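Local atomic coordinates of CobC (Shigella flexneri 2a, PDB entry 6NRU), a protein that dephosphorylates alpha-ribazole 5'-phosphate and probably adenosylcobalamin 5'-phosphate, steps in assembling the nucleotide loop of vitamin B12. Residues A[93-98]-A[104-109]; A[91-94]-A[100-103]; A[113-118]-A[123-128]. All blocks are in the same frame, centred on the assembly; numbering follows the deposited sequence.

Interaction 1 (A[93-98]-A[104-109]); sequences RHHRDL and ENYSAW
Tyr106 reaches from helix 103-111 across to the first turn of helix 95-101, where Leu98 lies on its ring and His95 meets its hydroxyl. With CG anti to the backbone N (chi1 -169°), the tyrosine ring extends to Leu98 and His95, and CB of Leu98 sits almost on the ring normal, 3.5 Å from the Tyr106 ring centroid: a CH-pi contact over the middle of the face. Leu98 CD1 continues this packing toward the phenol end, 3.5 Å from Tyr106 CE1. His95 instead comes at the rim. Its imidazole swings away from the backbone N (chi1 167°) and sets ND1 a short 2.5 Å from Tyr106 OH; the hydroxyl lies in the imidazole plane and ND1 near the phenol plane, although the rings are inclined at 53°. Either atom could be the donor. One residue earlier, His94 N-caps helix 95-101, its ND1 accepting from Arg96 N at 3.2 Å. Trp90 meets the Tyr106 ring edge-to-face, and Tyr22 OH is a second hydrogen-bond partner of Tyr106 OH. The contact thus joins an apolar face to a polar rim: Leu98 packs on the buried phenol, while the bonds to His95 and Tyr22 satisfy its hydroxyl and should restrict the ring's movement.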
loop_
_atom_site.group_PDB
_atom_site.type_symbol
_atom_site.label_atom_id
_atom_site.label_comp_id
_atom_site.label_asym_id
_atom_site.label_seq_id
_atom_site.Cartn_x
_atom_site.Cartn_y
_atom_site.Cartn_z
ATOM N N ARG A 93 12.913 6.055 12.522
ATOM C CA ARG A 93 14.357 6.038 12.691
ATOM C C ARG A 93 15.012 5.741 11.350
ATOM O O ARG A 93 14.407 5.141 10.457
ATOM C CB ARG A 93 14.782 5.019 13.758
ATOM C CG ARG A 93 14.360 5.417 15.168
ATOM C CD ARG A 93 14.451 4.262 16.152
ATOM N NE ARG A 93 15.832 3.920 16.477
ATOM C CZ ARG A 93 16.194 2.815 17.122
ATOM N NH1 ARG A 93 15.275 1.941 17.513
ATOM N NH2 ARG A 93 17.476 2.581 17.373
ATOM N N HIS A 94 16.263 6.172 11.217
ATOM C CA HIS A 94 16.964 6.147 9.944
ATOM C C HIS A 94 17.888 4.939 9.841
ATOM O O HIS A 94 18.347 4.384 10.841
ATOM C CB HIS A 94 17.770 7.435 9.747
ATOM C CG HIS A 94 18.126 7.716 8.321
ATOM N ND1 HIS A 94 19.168 7.084 7.674
ATOM C CD2 HIS A 94 17.586 8.567 7.416
ATOM C CE1 HIS A 94 19.251 7.530 6.434
ATOM N NE2 HIS A 94 18.303 8.432 6.252
ATOM N N HIS A 95 18.169 4.555 8.594
ATOM C CA HIS A 95 19.016 3.399 8.321
ATOM C C HIS A 95 20.410 3.562 8.920
ATOM O O HIS A 95 20.953 2.617 9.504
ATOM C CB HIS A 95 19.094 3.179 6.809
ATOM C CG HIS A 95 20.164 2.224 6.382
ATOM N ND1 HIS A 95 20.053 0.860 6.546
ATOM C CD2 HIS A 95 21.359 2.434 5.782
ATOM C CE1 HIS A 95 21.138 0.271 6.073
ATOM N NE2 HIS A 95 21.946 1.206 5.604
ATOM N N ARG A 96 21.013 4.747 8.778
ATOM C CA ARG A 96 22.363 4.943 9.300
ATOM C C ARG A 96 22.396 4.764 10.810
ATOM O O ARG A 96 23.252 4.052 11.345
ATOM C CB ARG A 96 22.898 6.324 8.918
ATOM C CG ARG A 96 22.326 6.908 7.646
ATOM C CD ARG A 96 22.729 8.369 7.500
ATOM N NE ARG A 96 22.096 9.218 8.509
ATOM C CZ ARG A 96 21.149 10.114 8.253
ATOM N NH1 ARG A 96 20.710 10.287 7.014
ATOM N NH2 ARG A 96 20.640 10.840 9.238
ATOM N N ASP A 97 21.462 5.400 11.516
ATOM C CA ASP A 97 21.454 5.318 12.972
ATOM C C ASP A 97 21.177 3.900 13.460
ATOM O O ASP A 97 21.674 3.506 14.521
ATOM C CB ASP A 97 20.419 6.287 13.547
ATOM C CG ASP A 97 20.801 7.738 13.336
ATOM O OD1 ASP A 97 21.981 8.084 13.568
ATOM O OD2 ASP A 97 19.923 8.534 12.943
ATOM N N LEU A 98 20.402 3.121 12.702
ATOM C CA LEU A 98 20.017 1.790 13.161
ATOM C C LEU A 98 21.179 0.805 13.100
ATOM O O LEU A 98 21.217 -0.151 13.888
ATOM C CB LEU A 98 18.839 1.273 12.336
ATOM C CG LEU A 98 17.476 1.894 12.654
ATOM C CD1 LEU A 98 16.476 1.613 11.541
ATOM C CD2 LEU A 98 16.962 1.373 13.982
ATOM N N GLU A 104 23.353 -5.632 15.523
ATOM C CA GLU A 104 23.174 -7.046 15.209
ATOM C C GLU A 104 21.779 -7.326 14.662
ATOM O O GLU A 104 21.634 -7.950 13.605
ATOM C CB GLU A 104 23.447 -7.904 16.442
ATOM C CG GLU A 104 23.144 -9.375 16.219
ATOM C CD GLU A 104 23.385 -10.212 17.457
ATOM O OE1 GLU A 104 23.988 -9.690 18.417
ATOM O OE2 GLU A 104 22.973 -11.391 17.468
ATOM N N ASN A 105 20.740 -6.882 15.371
ATOM C CA ASN A 105 19.378 -7.145 14.916
ATOM C C ASN A 105 19.103 -6.469 13.578
ATOM O O ASN A 105 18.386 -7.016 12.733
ATOM C CB ASN A 105 18.369 -6.686 15.970
ATOM C CG ASN A 105 18.636 -7.294 17.333
ATOM O OD1 ASN A 105 18.555 -6.615 18.358
ATOM N ND2 ASN A 105 18.959 -8.583 17.353
ATOM N N TYR A 106 19.683 -5.288 13.356
ATOM C CA TYR A 106 19.448 -4.579 12.103
ATOM C C TYR A 106 20.259 -5.171 10.953
ATOM O O TYR A 106 19.775 -5.223 9.818
ATOM C CB TYR A 106 19.758 -3.094 12.281
ATOM C CG TYR A 106 19.310 -2.240 11.130
ATOM C CD1 TYR A 106 17.963 -2.021 10.885
ATOM C CD2 TYR A 106 20.234 -1.658 10.279
ATOM C CE1 TYR A 106 17.552 -1.241 9.822
ATOM C CE2 TYR A 106 19.834 -0.878 9.220
ATOM C CZ TYR A 106 18.494 -0.672 8.994
ATOM O OH TYR A 106 18.097 0.108 7.934
ATOM N N SER A 107 21.492 -5.617 11.225
ATOM C CA SER A 107 22.285 -6.291 10.200
ATOM C C SER A 107 21.614 -7.581 9.759
ATOM O O SER A 107 21.620 -7.921 8.570
ATOM C CB SER A 107 23.686 -6.599 10.730
ATOM O OG SER A 107 24.246 -5.485 11.393
ATOM N N ALA A 108 21.052 -8.324 10.716
ATOM C CA ALA A 108 20.330 -9.545 10.389
ATOM C C ALA A 108 19.134 -9.253 9.499
ATOM O O ALA A 108 18.766 -10.081 8.659
ATOM C CB ALA A 108 19.888 -10.248 11.670
ATOM N N TRP A 109 18.526 -8.078 9.660
ATOM C CA TRP A 109 17.425 -7.680 8.793
ATOM C C TRP A 109 17.923 -7.260 7.416
ATOM O O TRP A 109 17.353 -7.669 6.398
ATOM C CB TRP A 109 16.633 -6.548 9.448
ATOM C CG TRP A 109 15.942 -5.637 8.476
ATOM C CD1 TRP A 109 16.417 -4.460 7.971
ATOM C CD2 TRP A 109 14.642 -5.824 7.900
ATOM N NE1 TRP A 109 15.497 -3.906 7.115
ATOM C CE2 TRP A 109 14.399 -4.724 7.052
ATOM C CE3 TRP A 109 13.663 -6.816 8.016
ATOM C CZ2 TRP A 109 13.217 -4.588 6.325
ATOM C CZ3 TRP A 109 12.492 -6.680 7.293
ATOM C CH2 TRP A 109 12.279 -5.574 6.459
#

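Interaction 2 (A[91-94]-A[100-103]); sequences EMRH and QEDA
Arg93, in the loop before helix 95-101, meets Glu101 at the end of that helix through a single arm of the guanidinium. NH2 of Arg93 donates to OE1 of Glu101 over 3.1 Å, and the bond, part of a salt bridge, is nearly straight at 172°. The carboxylate oxygen lies close to the guanidinium plane and is approached on its anti side, so this is a one-armed bridge and not the paired, syn-sided kind; the two flat groups are turned only 24° apart. A bend at chi3 of Arg93 (72°) lays the guanidinium over Leu98, whose CD2 sits 3.5 Å above the Arg93 plane, near its centre. The other arm is held separately: Arg93 NH1 bonds to Asp89 O and donates a hydrogen bond to a water 3.1 Å away, which in turn donates to Asp102 OD2 at 2.8 Å. That aspartate oxygen also receives Trp90 NE1 and bonds to Thr119 OG1. At the surface, the bridge ties the loop leading into helix 95-101 to the last turn of that same helix, and the water extends the link to Asp102, at the junction with helix 103-111.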
loop_
_atom_site.group_PDB
_atom_site.type_symbol
_atom_site.label_atom_id
_atom_site.label_comp_id
_atom_site.label_asym_id
_atom_site.label_seq_id
_atom_site.Cartn_x
_atom_site.Cartn_y
_atom_site.Cartn_z
ATOM N N GLU A 91 10.702 2.184 14.017
ATOM C CA GLU A 91 9.889 3.185 13.343
ATOM C C GLU A 91 10.381 4.591 13.669
ATOM O O GLU A 91 10.933 4.850 14.742
ATOM C CB GLU A 91 8.421 3.029 13.738
ATOM C CG GLU A 91 7.918 1.602 13.620
ATOM C CD GLU A 91 6.407 1.503 13.590
ATOM O OE1 GLU A 91 5.738 2.287 14.297
ATOM O OE2 GLU A 91 5.887 0.633 12.860
HETATM N N MSE A 92 10.174 5.502 12.719
HETATM C CA MSE A 92 10.646 6.885 12.809
HETATM C C MSE A 92 12.142 6.983 13.087
HETATM O O MSE A 92 12.590 7.885 13.795
HETATM C CB MSE A 92 9.872 7.653 13.882
HETATM C CG MSE A 92 8.386 7.717 13.629
HETATM SE SE MSE A 92 8.003 8.365 11.834
HETATM C CE MSE A 92 8.133 10.289 12.148
ATOM N N ARG A 93 12.913 6.055 12.522
ATOM C CA ARG A 93 14.357 6.038 12.691
ATOM C C ARG A 93 15.012 5.741 11.350
ATOM O O ARG A 93 14.407 5.141 10.457
ATOM C CB ARG A 93 14.782 5.019 13.758
ATOM C CG ARG A 93 14.360 5.417 15.168
ATOM C CD ARG A 93 14.451 4.262 16.152
ATOM N NE ARG A 93 15.832 3.920 16.477
ATOM C CZ ARG A 93 16.194 2.815 17.122
ATOM N NH1 ARG A 93 15.275 1.941 17.513
ATOM N NH2 ARG A 93 17.476 2.581 17.373
ATOM N N HIS A 94 16.263 6.172 11.217
ATOM C CA HIS A 94 16.964 6.147 9.944
ATOM C C HIS A 94 17.888 4.939 9.841
ATOM O O HIS A 94 18.347 4.384 10.841
ATOM C CB HIS A 94 17.770 7.435 9.747
ATOM C CG HIS A 94 18.126 7.716 8.321
ATOM N ND1 HIS A 94 19.168 7.084 7.674
ATOM C CD2 HIS A 94 17.586 8.567 7.416
ATOM C CE1 HIS A 94 19.251 7.530 6.434
ATOM N NE2 HIS A 94 18.303 8.432 6.252
ATOM N N GLN A 100 24.142 1.427 13.885
ATOM C CA GLN A 100 24.980 1.717 15.043
ATOM C C GLN A 100 24.271 1.470 16.369
ATOM O O GLN A 100 24.873 0.911 17.291
ATOM C CB GLN A 100 25.479 3.167 14.989
ATOM C CG GLN A 100 26.662 3.383 14.051
ATOM C CD GLN A 100 28.001 3.211 14.749
ATOM O OE1 GLN A 100 28.475 4.112 15.446
ATOM N NE2 GLN A 100 28.620 2.050 14.567
ATOM N N GLU A 101 22.999 1.860 16.486
ATOM C CA GLU A 101 22.288 1.716 17.754
ATOM C C GLU A 101 21.769 0.299 17.975
ATOM O O GLU A 101 21.644 -0.133 19.127
ATOM C CB GLU A 101 21.135 2.720 17.821
ATOM C CG GLU A 101 21.604 4.164 17.944
ATOM C CD GLU A 101 20.748 5.137 17.158
ATOM O OE1 GLU A 101 19.652 4.740 16.710
ATOM O OE2 GLU A 101 21.178 6.299 16.985
ATOM N N ASP A 102 21.472 -0.432 16.899
ATOM C CA ASP A 102 20.956 -1.797 16.974
ATOM C C ASP A 102 21.642 -2.646 15.898
ATOM O O ASP A 102 21.010 -3.195 15.004
ATOM C CB ASP A 102 19.435 -1.808 16.811
ATOM C CG ASP A 102 18.802 -3.101 17.290
ATOM O OD1 ASP A 102 19.533 -3.984 17.784
ATOM O OD2 ASP A 102 17.567 -3.237 17.171
ATOM N N ALA A 103 22.968 -2.770 16.007
ATOM C CA ALA A 103 23.770 -3.302 14.907
ATOM C C ALA A 103 23.367 -4.726 14.543
ATOM O O ALA A 103 23.067 -5.016 13.381
ATOM C CB ALA A 103 25.255 -3.240 15.265
HETATM O O HOH W 1 16.118 -0.983 18.091
#

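Interaction 3 (A[113-118]-A[123-128]); sequences WQHAIP and GFQAFS
The loop between helices 103-111 and 124-136 of this histidine phosphatase domain folds back over the first turn of the second helix, for which Gly123 occupies the N-cap position. Phe124 is the centre of the contact. An extended first torsion (chi1 -179°) brings its ring to the loop, where Trp113 meets it edge-to-face: CZ3 of Trp113 hangs over the middle of the Phe124 ring, 3.6 Å from Phe124 CG, with the planes at 63°. Gln114 runs alongside, its CG 3.5 Å from Phe124 CD2, and CB of Ser128 lies over the opposite face of the phenylalanine. Leu158 of helix 153-163 and Met171 add to this packing, and Trp172 makes a further edge-to-face pair with Trp113. The Phe124 side chain is about 9 Å from that of Glu84, the probable catalytic proton donor/acceptor, near it but not in contact. Ile117 CD1 packs 3.6 Å from Gly123 CA. A modelled water lies between the carbonyls of Trp113 and Ala116 and the backbone N of Phe124, although its distances to Ala116 O and Phe124 N are doubtfully short. Gln125, bent at chi2, holds its amide within 10° of parallel to the His115 ring, and from there its NE2 donates to Gln114 O at 2.7 Å, approaching from above the carbonyl plane.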
loop_
_atom_site.group_PDB
_atom_site.type_symbol
_atom_site.label_atom_id
_atom_site.label_comp_id
_atom_site.label_asym_id
_atom_site.label_seq_id
_atom_site.Cartn_x
_atom_site.Cartn_y
_atom_site.Cartn_z
ATOM N N TRP A 113 16.073 -9.904 4.893
ATOM C CA TRP A 113 14.837 -9.158 5.104
ATOM C C TRP A 113 13.600 -10.046 5.088
ATOM O O TRP A 113 12.548 -9.629 5.581
ATOM C CB TRP A 113 14.691 -8.071 4.037
ATOM C CG TRP A 113 14.439 -8.628 2.678
ATOM C CD1 TRP A 113 15.375 -8.994 1.756
ATOM C CD2 TRP A 113 13.165 -8.910 2.091
ATOM N NE1 TRP A 113 14.761 -9.477 0.626
ATOM C CE2 TRP A 113 13.403 -9.436 0.807
ATOM C CE3 TRP A 113 11.844 -8.765 2.524
ATOM C CZ2 TRP A 113 12.370 -9.816 -0.048
ATOM C CZ3 TRP A 113 10.821 -9.142 1.673
ATOM C CH2 TRP A 113 11.089 -9.661 0.403
ATOM N N GLN A 114 13.695 -11.252 4.536
ATOM C CA GLN A 114 12.512 -12.086 4.393
ATOM C C GLN A 114 12.163 -12.852 5.658
ATOM O O GLN A 114 11.014 -13.281 5.801
ATOM C CB GLN A 114 12.700 -13.074 3.247
ATOM C CG GLN A 114 11.432 -13.337 2.474
ATOM C CD GLN A 114 11.711 -13.681 1.036
ATOM O OE1 GLN A 114 12.853 -13.607 0.581
ATOM N NE2 GLN A 114 10.671 -14.059 0.305
ATOM N N HIS A 115 13.158 -13.088 6.504
ATOM C CA HIS A 115 12.962 -13.826 7.737
ATOM C C HIS A 115 13.318 -13.158 9.057
ATOM O O HIS A 115 12.843 -13.569 10.092
ATOM C CB HIS A 115 13.669 -15.164 7.632
ATOM C CG HIS A 115 13.275 -15.954 6.430
ATOM N ND1 HIS A 115 13.964 -15.893 5.245
ATOM C CD2 HIS A 115 12.264 -16.823 6.236
ATOM C CE1 HIS A 115 13.389 -16.687 4.368
ATOM N NE2 HIS A 115 12.360 -17.269 4.947
ATOM N N ALA A 116 14.149 -12.137 9.019
ATOM C CA ALA A 116 14.548 -11.433 10.228
ATOM C C ALA A 116 13.431 -10.511 10.703
ATOM O O ALA A 116 12.760 -9.855 9.900
ATOM C CB ALA A 116 15.826 -10.633 9.982
ATOM N N ILE A 117 13.241 -10.462 12.016
ATOM C CA ILE A 117 12.147 -9.720 12.637
ATOM C C ILE A 117 12.672 -8.350 13.052
ATOM O O ILE A 117 13.658 -8.283 13.804
ATOM C CB ILE A 117 11.572 -10.472 13.846
ATOM C CG1 ILE A 117 11.348 -11.949 13.510
ATOM C CG2 ILE A 117 10.278 -9.825 14.312
ATOM C CD1 ILE A 117 10.289 -12.184 12.459
ATOM N N PRO A 118 12.066 -7.252 12.599
ATOM C CA PRO A 118 12.428 -5.939 13.145
ATOM C C PRO A 118 12.219 -5.914 14.651
ATOM O O PRO A 118 11.255 -6.482 15.170
ATOM C CB PRO A 118 11.478 -4.977 12.423
ATOM C CG PRO A 118 11.106 -5.685 11.172
ATOM C CD PRO A 118 11.064 -7.144 11.524
ATOM N N GLY A 123 7.661 -9.526 11.355
ATOM C CA GLY A 123 8.507 -9.919 10.252
ATOM C C GLY A 123 7.755 -9.998 8.940
ATOM O O GLY A 123 6.530 -9.891 8.882
ATOM N N PHE A 124 8.519 -10.190 7.862
ATOM C CA PHE A 124 7.910 -10.265 6.538
ATOM C C PHE A 124 6.996 -11.475 6.407
ATOM O O PHE A 124 6.065 -11.461 5.594
ATOM C CB PHE A 124 8.986 -10.302 5.456
ATOM C CG PHE A 124 8.431 -10.364 4.064
ATOM C CD1 PHE A 124 7.747 -9.285 3.534
ATOM C CD2 PHE A 124 8.577 -11.506 3.291
ATOM C CE1 PHE A 124 7.226 -9.338 2.256
ATOM C CE2 PHE A 124 8.060 -11.565 2.008
ATOM C CZ PHE A 124 7.384 -10.480 1.491
ATOM N N GLN A 125 7.243 -12.527 7.188
ATOM C CA GLN A 125 6.387 -13.706 7.126
ATOM C C GLN A 125 4.982 -13.390 7.626
ATOM O O GLN A 125 3.989 -13.749 6.984
ATOM C CB GLN A 125 7.013 -14.849 7.930
ATOM C CG GLN A 125 8.365 -15.306 7.397
ATOM C CD GLN A 125 8.315 -15.694 5.929
ATOM O OE1 GLN A 125 7.373 -16.346 5.478
ATOM N NE2 GLN A 125 9.332 -15.288 5.174
ATOM N N ALA A 126 4.876 -12.709 8.770
ATOM C CA ALA A 126 3.562 -12.316 9.270
ATOM C C ALA A 126 2.919 -11.270 8.369
ATOM O O ALA A 126 1.702 -11.291 8.152
ATOM C CB ALA A 126 3.675 -11.794 10.700
ATOM N N PHE A 127 3.723 -10.348 7.835
ATOM C CA PHE A 127 3.195 -9.321 6.943
ATOM C C PHE A 127 2.654 -9.936 5.657
ATOM O O PHE A 127 1.544 -9.615 5.219
ATOM C CB PHE A 127 4.286 -8.293 6.645
ATOM C CG PHE A 127 3.922 -7.299 5.579
ATOM C CD1 PHE A 127 3.116 -6.210 5.874
ATOM C CD2 PHE A 127 4.406 -7.441 4.284
ATOM C CE1 PHE A 127 2.788 -5.287 4.896
ATOM C CE2 PHE A 127 4.083 -6.522 3.300
ATOM C CZ PHE A 127 3.273 -5.444 3.606
ATOM N N SER A 128 3.426 -10.838 5.043
ATOM C CA SER A 128 2.984 -11.450 3.794
ATOM C C SER A 128 1.805 -12.389 4.010
ATOM O O SER A 128 1.014 -12.608 3.086
ATOM C CB SER A 128 4.145 -12.189 3.121
ATOM O OG SER A 128 4.636 -13.240 3.932
HETATM O O HOH W 2 11.031 -10.311 8.167
#

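In the fold
All three contacts lie on the same side of the chain's centre, in the segment of loops and three helices between strands 76-78 and 146-151 of the central mixed sheet. Interactions 1 and 2 have centres about 5 Å apart and share Arg93, His94 and helix 95-101. Interaction 3 follows them along the chain, about 14 Å from interaction 1 and 17 Å from interaction 2 between centres. It touches interaction 1, where CB of Ala116 packs against Ala108 and Trp109, but not interaction 2. The series leads from interactions 1 and 2, whose centres lie about 23 Å from the centre of the chain, to helix 124-136, which leads the chain back toward strand 146-151 of the central sheet.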